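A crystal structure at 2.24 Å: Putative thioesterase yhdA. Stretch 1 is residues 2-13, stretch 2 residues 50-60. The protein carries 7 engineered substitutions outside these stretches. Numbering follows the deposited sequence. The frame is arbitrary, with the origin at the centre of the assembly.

Stretch 1 (2-13) NMIDQLNITDFQ
Stretch 2 50-60: GASLALAEITA

A helix can hold a chain that passes from helix to strand largely by apolar contact, and this pair from a putative thioesterase illustrates the principle: no hydrogen bond crosses between the stretches, yet they bury 421 Å². Residues 50-60 lie wholly within a longer helix, phi/psi near -63/-43. Against it, a short helix beginning at Met3 is capped by Asn2 (p), whose OD1 accepts from Asp5 N at 3.0 Å. Asn8 (58/57) breaks the helical path; extended Ile9 and Thr10 follow, the chain turns a corner at Asp11 (53/38), and Phe12 (-72/127) and Gln13 (-149/136) extend in a separate strand. CA atoms pair Ile4 with Ile58 (7.6 Å) and Leu7 with Ala51 (7.3 Å), so the short helix runs roughly against the long one; Phe12 returns to Thr59 (7.8 Å).

Ile58 (m, t) covers most surface. Its CD1 lies 3.7 Å from both Ile4 (m, t) CG1 and Leu7 (-105°/4°) CD2, the latter 4.0 Å from Ala54 CB; selenomethionine Met3 (t, t, p) sets CE 3.7 Å from Ala54 CB. Ile9 (m, m) points toward the helix, its CD1 meeting Leu55 (t, p) CD1 at a tight 3.3 Å and its CG2 Thr59 CG2 at 4.0 Å. Thr59 (p) donates OG1 to Leu55 O at 2.7 Å, leaving its methyl for Ile9. Phe12 (t, 77°) brings CE1 within 3.6 Å of Thr59 O, obliquely.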

# COMPACT_ATOMS: atom_id res chain seq x y z
N ASN A 2 21.87 -9.55 16.06
CA ASN A 2 21.00 -8.47 15.63
C ASN A 2 19.58 -8.97 15.36
O ASN A 2 19.33 -10.18 15.41
CB ASN A 2 21.60 -7.72 14.42
CG ASN A 2 21.62 -8.56 13.14
OD1 ASN A 2 21.15 -9.69 13.10
ND2 ASN A 2 22.16 -7.97 12.08
N MSE A 3 18.67 -8.05 15.09
CA MSE A 3 17.27 -8.38 14.84
C MSE A 3 17.10 -9.45 13.76
O MSE A 3 16.35 -10.41 13.95
CB MSE A 3 16.48 -7.13 14.45
CG MSE A 3 14.97 -7.30 14.48
SE MSE A 3 14.03 -5.71 13.83
CE MSE A 3 14.02 -6.13 11.93
N ILE A 4 17.80 -9.27 12.65
CA ILE A 4 17.76 -10.21 11.52
C ILE A 4 18.01 -11.66 11.96
O ILE A 4 17.21 -12.55 11.64
CB ILE A 4 18.74 -9.79 10.38
CG1 ILE A 4 18.36 -8.41 9.83
CG2 ILE A 4 18.76 -10.83 9.26
CD1 ILE A 4 19.36 -7.82 8.84
N ASP A 5 19.08 -11.88 12.71
CA ASP A 5 19.45 -13.22 13.15
C ASP A 5 18.47 -13.76 14.20
O ASP A 5 18.14 -14.94 14.19
CB ASP A 5 20.89 -13.25 13.69
CG ASP A 5 21.92 -12.82 12.66
OD1 ASP A 5 21.70 -13.02 11.45
OD2 ASP A 5 22.97 -12.27 13.08
N GLN A 6 18.01 -12.88 15.08
CA GLN A 6 17.07 -13.27 16.14
C GLN A 6 15.69 -13.66 15.59
O GLN A 6 14.96 -14.42 16.22
CB GLN A 6 16.94 -12.18 17.20
CG GLN A 6 18.16 -12.06 18.09
CD GLN A 6 17.93 -11.16 19.28
OE1 GLN A 6 18.59 -10.13 19.43
NE2 GLN A 6 16.99 -11.54 20.14
N LEU A 7 15.36 -13.16 14.40
CA LEU A 7 14.14 -13.54 13.70
C LEU A 7 14.09 -15.04 13.40
O LEU A 7 13.02 -15.61 13.25
CB LEU A 7 13.99 -12.73 12.41
CG LEU A 7 12.99 -11.57 12.26
CD1 LEU A 7 12.20 -11.20 13.52
CD2 LEU A 7 13.68 -10.35 11.67
N ASN A 8 15.27 -15.68 13.33
CA ASN A 8 15.37 -17.12 13.06
C ASN A 8 14.72 -17.51 11.73
O ASN A 8 13.81 -18.34 11.68
CB ASN A 8 14.80 -17.93 14.24
CG ASN A 8 15.32 -19.36 14.29
OD1 ASN A 8 16.15 -19.78 13.47
ND2 ASN A 8 14.84 -20.12 15.26
N ILE A 9 15.19 -16.88 10.65
CA ILE A 9 14.77 -17.23 9.30
C ILE A 9 15.49 -18.51 8.87
O ILE A 9 16.72 -18.57 8.90
CB ILE A 9 15.06 -16.09 8.27
CG1 ILE A 9 14.54 -14.73 8.76
CG2 ILE A 9 14.53 -16.44 6.88
CD1 ILE A 9 13.17 -14.74 9.41
N THR A 10 14.72 -19.53 8.50
CA THR A 10 15.28 -20.84 8.13
C THR A 10 14.90 -21.24 6.70
O THR A 10 13.99 -20.66 6.11
CB THR A 10 14.81 -21.94 9.11
OG1 THR A 10 14.70 -21.41 10.43
CG2 THR A 10 15.80 -23.09 9.14
N ASP A 11 15.60 -22.24 6.17
CA ASP A 11 15.26 -22.89 4.90
C ASP A 11 15.09 -21.90 3.74
O ASP A 11 14.21 -22.07 2.90
CB ASP A 11 13.99 -23.74 5.04
CG ASP A 11 14.16 -24.92 6.00
OD1 ASP A 11 15.29 -25.22 6.44
OD2 ASP A 11 13.13 -25.57 6.31
N PHE A 12 15.92 -20.85 3.70
CA PHE A 12 15.84 -19.87 2.62
C PHE A 12 16.34 -20.47 1.31
O PHE A 12 17.43 -21.02 1.26
CB PHE A 12 16.59 -18.57 2.95
CG PHE A 12 16.57 -17.55 1.82
CD1 PHE A 12 15.43 -16.78 1.58
CD2 PHE A 12 17.67 -17.38 1.00
CE1 PHE A 12 15.39 -15.85 0.54
CE2 PHE A 12 17.65 -16.44 -0.05
CZ PHE A 12 16.50 -15.69 -0.27
N GLN A 13 15.52 -20.37 0.27
CA GLN A 13 15.91 -20.75 -1.09
C GLN A 13 15.20 -19.90 -2.13
O GLN A 13 14.00 -19.64 -2.02
CB GLN A 13 15.72 -22.25 -1.36
CG GLN A 13 14.34 -22.81 -1.03
CD GLN A 13 14.32 -24.33 -0.94
OE1 GLN A 13 15.24 -24.95 -0.41
NE2 GLN A 13 13.24 -24.94 -1.44
N GLY A 50 4.94 -6.77 13.12
CA GLY A 50 6.27 -6.22 12.87
C GLY A 50 7.29 -7.28 12.49
O GLY A 50 8.16 -7.03 11.65
N ALA A 51 7.18 -8.46 13.11
CA ALA A 51 8.04 -9.60 12.80
C ALA A 51 7.78 -10.12 11.38
O ALA A 51 8.73 -10.40 10.65
CB ALA A 51 7.85 -10.71 13.83
N SER A 52 6.51 -10.26 11.01
CA SER A 52 6.11 -10.66 9.66
C SER A 52 6.55 -9.64 8.60
O SER A 52 7.05 -10.01 7.54
CB SER A 52 4.60 -10.88 9.57
OG SER A 52 4.19 -11.92 10.45
N LEU A 53 6.34 -8.35 8.89
CA LEU A 53 6.81 -7.28 8.02
C LEU A 53 8.30 -7.37 7.78
O LEU A 53 8.76 -7.31 6.64
CB LEU A 53 6.49 -5.91 8.63
CG LEU A 53 5.19 -5.18 8.32
CD1 LEU A 53 4.03 -6.12 8.02
CD2 LEU A 53 4.87 -4.27 9.52
N ALA A 54 9.05 -7.51 8.88
CA ALA A 54 10.50 -7.63 8.82
C ALA A 54 10.92 -8.88 8.05
O ALA A 54 11.87 -8.83 7.26
CB ALA A 54 11.08 -7.63 10.22
N LEU A 55 10.23 -9.99 8.27
CA LEU A 55 10.49 -11.24 7.54
C LEU A 55 10.35 -11.02 6.03
O LEU A 55 11.17 -11.51 5.25
CB LEU A 55 9.54 -12.35 8.01
CG LEU A 55 9.41 -13.66 7.21
CD1 LEU A 55 10.71 -14.42 7.18
CD2 LEU A 55 8.30 -14.54 7.77
N ALA A 56 9.30 -10.31 5.64
CA ALA A 56 9.02 -10.05 4.22
C ALA A 56 10.08 -9.18 3.58
O ALA A 56 10.56 -9.49 2.49
CB ALA A 56 7.67 -9.42 4.06
N GLU A 57 10.44 -8.08 4.24
CA GLU A 57 11.44 -7.15 3.71
C GLU A 57 12.82 -7.81 3.62
O GLU A 57 13.55 -7.61 2.65
CB GLU A 57 11.48 -5.84 4.52
CG GLU A 57 12.29 -4.72 3.85
CD GLU A 57 12.07 -3.33 4.44
OE1 GLU A 57 10.93 -3.00 4.80
OE2 GLU A 57 13.06 -2.55 4.49
N ILE A 58 13.16 -8.62 4.63
CA ILE A 58 14.47 -9.28 4.70
C ILE A 58 14.63 -10.40 3.67
O ILE A 58 15.68 -10.49 3.02
CB ILE A 58 14.79 -9.78 6.14
CG1 ILE A 58 15.00 -8.58 7.07
CG2 ILE A 58 16.03 -10.68 6.16
CD1 ILE A 58 14.96 -8.92 8.55
N THR A 59 13.61 -11.25 3.53
CA THR A 59 13.65 -12.35 2.56
C THR A 59 13.59 -11.85 1.11
O THR A 59 14.24 -12.42 0.23
CB THR A 59 12.54 -13.39 2.79
OG1 THR A 59 11.26 -12.73 2.83
CG2 THR A 59 12.77 -14.16 4.10
N ALA A 60 12.81 -10.79 0.88
CA ALA A 60 12.74 -10.17 -0.44
C ALA A 60 14.11 -9.62 -0.84
O ALA A 60 14.56 -9.82 -1.97
CB ALA A 60 11.69 -9.05 -0.46